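Local atomic coordinates of Nrps/pks (Streptomyces albus, PDB entry 4OPE), a protein that probably catalyses decarboxylative Claisen condensation, the chain-elongation step of oxazolomycin biosynthesis, as the KS7 ketosynthase domain of OzmH, an AT-less polyketide synthase. Residues A[37-48]-A[62-73]. Residues are numbered along the deposited sequence; the frame is centred on the assembly and turned at random.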
loop_
_atom_site.group_PDB
_atom_site.type_symbol
_atom_site.label_atom_id
_atom_site.label_comp_id
_atom_site.label_asym_id
_atom_site.label_seq_id
_atom_site.Cartn_x
_atom_site.Cartn_y
_atom_site.Cartn_z
ATOM N N CYS A 37 -12.005 10.185 25.566
ATOM C CA CYS A 37 -10.551 10.070 25.682
ATOM C C CYS A 37 -9.777 11.198 24.997
ATOM O O CYS A 37 -8.548 11.140 24.883
ATOM C CB CYS A 37 -10.110 8.724 25.109
ATOM S SG CYS A 37 -10.971 7.323 25.866
ATOM N N VAL A 38 -10.476 12.225 24.535
ATOM C CA VAL A 38 -9.820 13.312 23.835
ATOM C C VAL A 38 -9.226 14.335 24.796
ATOM O O VAL A 38 -9.791 14.607 25.832
ATOM C CB VAL A 38 -10.792 13.993 22.869
ATOM C CG1 VAL A 38 -10.221 15.315 22.439
ATOM C CG2 VAL A 38 -11.041 13.085 21.663
ATOM N N GLU A 39 -8.088 14.902 24.433
ATOM C CA GLU A 39 -7.357 15.858 25.278
ATOM C C GLU A 39 -6.682 16.931 24.405
ATOM O O GLU A 39 -6.551 16.785 23.199
ATOM C CB GLU A 39 -6.257 15.171 26.110
ATOM C CG GLU A 39 -6.707 14.244 27.222
ATOM C CD GLU A 39 -7.374 14.958 28.391
ATOM O OE1 GLU A 39 -7.907 14.246 29.293
ATOM O OE2 GLU A 39 -7.398 16.220 28.399
ATOM N N GLU A 40 -6.286 18.021 25.053
ATOM C CA GLU A 40 -5.512 19.064 24.424
ATOM C C GLU A 40 -4.160 18.540 24.057
ATOM O O GLU A 40 -3.680 17.630 24.697
ATOM C CB GLU A 40 -5.346 20.260 25.346
ATOM C CG GLU A 40 -6.615 21.100 25.423
ATOM C CD GLU A 40 -6.443 22.430 26.166
ATOM O OE1 GLU A 40 -5.271 22.907 26.304
ATOM O OE2 GLU A 40 -7.502 22.986 26.589
ATOM N N VAL A 41 -3.552 19.122 23.029
ATOM C CA VAL A 41 -2.187 18.787 22.670
ATOM C C VAL A 41 -1.249 18.761 23.890
ATOM O O VAL A 41 -1.171 19.714 24.654
ATOM C CB VAL A 41 -1.575 19.737 21.632
ATOM C CG1 VAL A 41 -0.187 19.229 21.294
ATOM C CG2 VAL A 41 -2.415 19.808 20.359
ATOM N N PRO A 42 -0.566 17.644 24.088
ATOM C CA PRO A 42 0.311 17.592 25.229
ATOM C C PRO A 42 1.510 18.511 25.081
ATOM O O PRO A 42 2.048 18.626 24.006
ATOM C CB PRO A 42 0.759 16.123 25.263
ATOM C CG PRO A 42 -0.336 15.396 24.597
ATOM C CD PRO A 42 -0.915 16.311 23.575
ATOM N N GLU A 43 1.924 19.134 26.179
ATOM C CA GLU A 43 3.143 19.928 26.225
ATOM C C GLU A 43 4.330 19.174 25.679
ATOM O O GLU A 43 5.085 19.717 24.908
ATOM C CB GLU A 43 3.458 20.319 27.646
ATOM C CG GLU A 43 2.589 21.450 28.150
ATOM C CD GLU A 43 3.015 21.947 29.528
ATOM O OE1 GLU A 43 4.249 22.139 29.767
ATOM O OE2 GLU A 43 2.095 22.138 30.365
ATOM N N ASP A 44 4.497 17.912 26.053
ATOM C CA ASP A 44 5.702 17.182 25.641
ATOM C C ASP A 44 5.784 16.788 24.152
ATOM O O ASP A 44 6.803 16.225 23.724
ATOM C CB ASP A 44 6.019 16.001 26.572
ATOM C CG ASP A 44 4.950 14.956 26.618
ATOM O OD1 ASP A 44 3.867 15.114 26.023
ATOM O OD2 ASP A 44 5.204 13.945 27.293
ATOM N N ARG A 45 4.754 17.116 23.369
ATOM C CA ARG A 45 4.769 16.869 21.938
ATOM C C ARG A 45 5.209 18.107 21.201
ATOM O O ARG A 45 6.120 18.066 20.398
ATOM C CB ARG A 45 3.372 16.494 21.418
ATOM C CG ARG A 45 2.751 15.278 22.042
ATOM C CD ARG A 45 3.502 14.008 21.706
ATOM N NE ARG A 45 2.626 12.888 22.037
ATOM C CZ ARG A 45 1.990 12.123 21.156
ATOM N NH1 ARG A 45 1.212 11.151 21.611
ATOM N NH2 ARG A 45 2.138 12.306 19.844
ATOM N N TRP A 46 4.500 19.204 21.430
ATOM C CA TRP A 46 4.884 20.483 20.861
ATOM C C TRP A 46 4.097 21.569 21.560
ATOM O O TRP A 46 3.112 21.286 22.263
ATOM C CB TRP A 46 4.692 20.541 19.333
ATOM C CG TRP A 46 3.274 20.473 18.861
ATOM C CD1 TRP A 46 2.358 21.470 18.884
ATOM C CD2 TRP A 46 2.626 19.353 18.258
ATOM N NE1 TRP A 46 1.163 21.038 18.360
ATOM C CE2 TRP A 46 1.303 19.747 17.951
ATOM C CE3 TRP A 46 3.031 18.054 17.944
ATOM C CZ2 TRP A 46 0.382 18.893 17.355
ATOM C CZ3 TRP A 46 2.123 17.218 17.328
ATOM C CH2 TRP A 46 0.813 17.632 17.060
ATOM N N ASP A 47 4.584 22.797 21.388
ATOM C CA ASP A 47 4.012 23.978 21.977
ATOM C C ASP A 47 2.957 24.411 20.991
ATOM O O ASP A 47 3.256 24.956 19.926
ATOM C CB ASP A 47 5.104 25.044 22.152
ATOM C CG ASP A 47 4.571 26.403 22.657
ATOM O OD1 ASP A 47 3.411 26.495 23.129
ATOM O OD2 ASP A 47 5.351 27.392 22.573
ATOM N N HIS A 48 1.711 24.133 21.329
ATOM C CA HIS A 48 0.630 24.464 20.439
ATOM C C HIS A 48 0.326 25.970 20.432
ATOM O O HIS A 48 -0.306 26.459 19.494
ATOM C CB HIS A 48 -0.617 23.659 20.774
ATOM C CG HIS A 48 -1.543 23.516 19.614
ATOM N ND1 HIS A 48 -1.175 22.881 18.456
ATOM C CD2 HIS A 48 -2.811 23.942 19.418
ATOM C CE1 HIS A 48 -2.177 22.912 17.594
ATOM N NE2 HIS A 48 -3.185 23.551 18.154
ATOM N N ALA A 62 -3.977 26.981 13.358
ATOM C CA ALA A 62 -4.927 25.954 13.683
ATOM C C ALA A 62 -5.943 26.495 14.661
ATOM O O ALA A 62 -5.588 27.117 15.623
ATOM C CB ALA A 62 -4.211 24.735 14.252
ATOM N N TYR A 63 -7.217 26.264 14.407
ATOM C CA TYR A 63 -8.268 26.806 15.296
ATOM C C TYR A 63 -8.749 25.749 16.345
ATOM O O TYR A 63 -9.750 25.940 17.040
ATOM C CB TYR A 63 -9.432 27.335 14.446
ATOM C CG TYR A 63 -9.984 26.309 13.486
ATOM C CD1 TYR A 63 -10.901 25.383 13.902
ATOM C CD2 TYR A 63 -9.593 26.275 12.163
ATOM C CE1 TYR A 63 -11.414 24.432 13.028
ATOM C CE2 TYR A 63 -10.093 25.335 11.275
ATOM C CZ TYR A 63 -11.004 24.399 11.710
ATOM O OH TYR A 63 -11.525 23.426 10.842
ATOM N N ALA A 64 -8.039 24.622 16.433
ATOM C CA ALA A 64 -8.330 23.619 17.434
ATOM C C ALA A 64 -7.026 23.076 17.986
ATOM O O ALA A 64 -5.956 23.199 17.360
ATOM C CB ALA A 64 -9.188 22.500 16.849
ATOM N N LYS A 65 -7.154 22.445 19.151
ATOM C CA LYS A 65 -6.032 22.104 19.999
ATOM C C LYS A 65 -6.195 20.743 20.695
ATOM O O LYS A 65 -5.601 20.508 21.751
ATOM C CB LYS A 65 -5.890 23.198 21.039
ATOM C CG LYS A 65 -7.199 23.530 21.728
ATOM C CD LYS A 65 -6.990 24.508 22.865
ATOM C CE LYS A 65 -8.292 24.790 23.580
ATOM N NZ LYS A 65 -8.069 25.460 24.888
ATOM N N TRP A 66 -6.960 19.841 20.089
ATOM C CA TRP A 66 -7.311 18.589 20.724
ATOM C C TRP A 66 -6.862 17.422 19.883
ATOM O O TRP A 66 -6.641 17.560 18.668
ATOM C CB TRP A 66 -8.814 18.502 20.909
ATOM C CG TRP A 66 -9.394 19.609 21.769
ATOM C CD1 TRP A 66 -9.397 19.678 23.145
ATOM C CD2 TRP A 66 -10.067 20.779 21.316
ATOM N NE1 TRP A 66 -10.009 20.828 23.559
ATOM C CE2 TRP A 66 -10.441 21.518 22.463
ATOM C CE3 TRP A 66 -10.373 21.282 20.057
ATOM C CZ2 TRP A 66 -11.124 22.720 22.389
ATOM C CZ3 TRP A 66 -11.043 22.495 19.975
ATOM C CH2 TRP A 66 -11.415 23.200 21.145
ATOM N N GLY A 67 -6.740 16.266 20.542
ATOM C CA GLY A 67 -6.570 15.009 19.841
ATOM C C GLY A 67 -6.759 13.791 20.711
ATOM O O GLY A 67 -6.917 13.903 21.941
ATOM N N GLY A 68 -6.749 12.619 20.066
ATOM C CA GLY A 68 -6.600 11.337 20.776
ATOM C C GLY A 68 -5.151 10.953 20.839
ATOM O O GLY A 68 -4.569 10.633 19.821
ATOM N N TRP A 69 -4.546 11.004 22.019
ATOM C CA TRP A 69 -3.094 10.852 22.142
ATOM C C TRP A 69 -2.756 9.529 22.729
ATOM O O TRP A 69 -3.414 9.109 23.660
ATOM C CB TRP A 69 -2.516 11.937 23.034
ATOM C CG TRP A 69 -2.923 13.255 22.546
ATOM C CD1 TRP A 69 -3.928 14.018 23.023
ATOM C CD2 TRP A 69 -2.411 13.935 21.409
ATOM N NE1 TRP A 69 -4.043 15.150 22.288
ATOM C CE2 TRP A 69 -3.115 15.122 21.287
ATOM C CE3 TRP A 69 -1.387 13.669 20.503
ATOM C CZ2 TRP A 69 -2.865 16.027 20.279
ATOM C CZ3 TRP A 69 -1.118 14.583 19.524
ATOM C CH2 TRP A 69 -1.864 15.729 19.405
ATOM N N LEU A 70 -1.747 8.849 22.184
ATOM C CA LEU A 70 -1.203 7.692 22.859
ATOM C C LEU A 70 -0.475 8.189 24.070
ATOM O O LEU A 70 0.119 9.236 24.038
ATOM C CB LEU A 70 -0.241 6.939 21.961
ATOM C CG LEU A 70 -0.882 6.156 20.824
ATOM C CD1 LEU A 70 0.144 5.265 20.170
ATOM C CD2 LEU A 70 -2.015 5.298 21.325
ATOM N N SER A 71 -0.492 7.420 25.140
ATOM C CA SER A 71 0.136 7.861 26.390
ATOM C C SER A 71 1.626 8.190 26.233
ATOM O O SER A 71 2.139 9.113 26.898
ATOM C CB SER A 71 -0.096 6.849 27.531
ATOM O OG SER A 71 0.771 5.744 27.413
ATOM N N ASP A 72 2.317 7.461 25.361
ATOM C CA ASP A 72 3.721 7.730 25.167
ATOM C C ASP A 72 4.272 7.127 23.896
ATOM O O ASP A 72 4.480 5.922 23.846
ATOM C CB ASP A 72 4.488 7.177 26.346
ATOM C CG ASP A 72 6.006 7.278 26.173
ATOM O OD1 ASP A 72 6.557 8.293 25.610
ATOM O OD2 ASP A 72 6.644 6.307 26.649
ATOM N N VAL A 73 4.593 7.974 22.914
ATOM C CA VAL A 73 5.004 7.515 21.586
ATOM C C VAL A 73 6.507 7.496 21.363
ATOM O O VAL A 73 6.970 6.923 20.397
ATOM C CB VAL A 73 4.389 8.356 20.447
ATOM C CG1 VAL A 73 2.923 8.065 20.281
ATOM C CG2 VAL A 73 4.595 9.833 20.701
HETATM O O HOH W 1 -6.052 11.737 24.535
HETATM O O HOH W 2 -9.660 21.949 26.337
#
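Pro42 sets its CD over one face of the Trp69 indole, 3.4 Å from the centroid of the five-membered ring and 12° off the normal, a CH-pi contact. Gly67 backs the opposite face. At the rim, Trp69 turns the edge of its six-membered ring toward the face of Trp46 in an offset edge-to-face pair, the planes at 79°. Trp69 NE1 donates within the ring plane to Glu39 O (3.1 Å), reaching that oxygen from above the carbonyl plane, while Gly67 N donates to the same oxygen nearly head-on at 2.7 Å. This doubly gripped carbonyl belongs to a short antiparallel two-stranded sheet, 39-40 with 66-67, separate from the large mixed sheet of the thiolase-like ketosynthase fold; Glu39 and Gly67 form its hydrogen-bonded pair. Were Trp69 cut back to an alanine, Pro42 and the face of Trp46 would probably lose their aromatic partner, and Glu39 O one of its two donors. Arg45 bends at chi2 (-66°), which carries its guanidinium between Val73 CG2, centred over one face, and Trp69 CE3 near the rim of the other. Arg45 NH1 gives Leu70 O a long, bent bond (3.3 Å), in plane and on a lone pair, and forms a salt bridge with Glu241. Next to the strand pair, Lys65 runs alongside Glu40 and points the same way, Lys65 NZ meeting Glu40 OE2 from above the carboxylate plane in a 3.1 Å salt bridge. Trp46 NE1 donates to His48 ND1, which leaves His48 NE2 to donate to Ala64 O (2.9 Å).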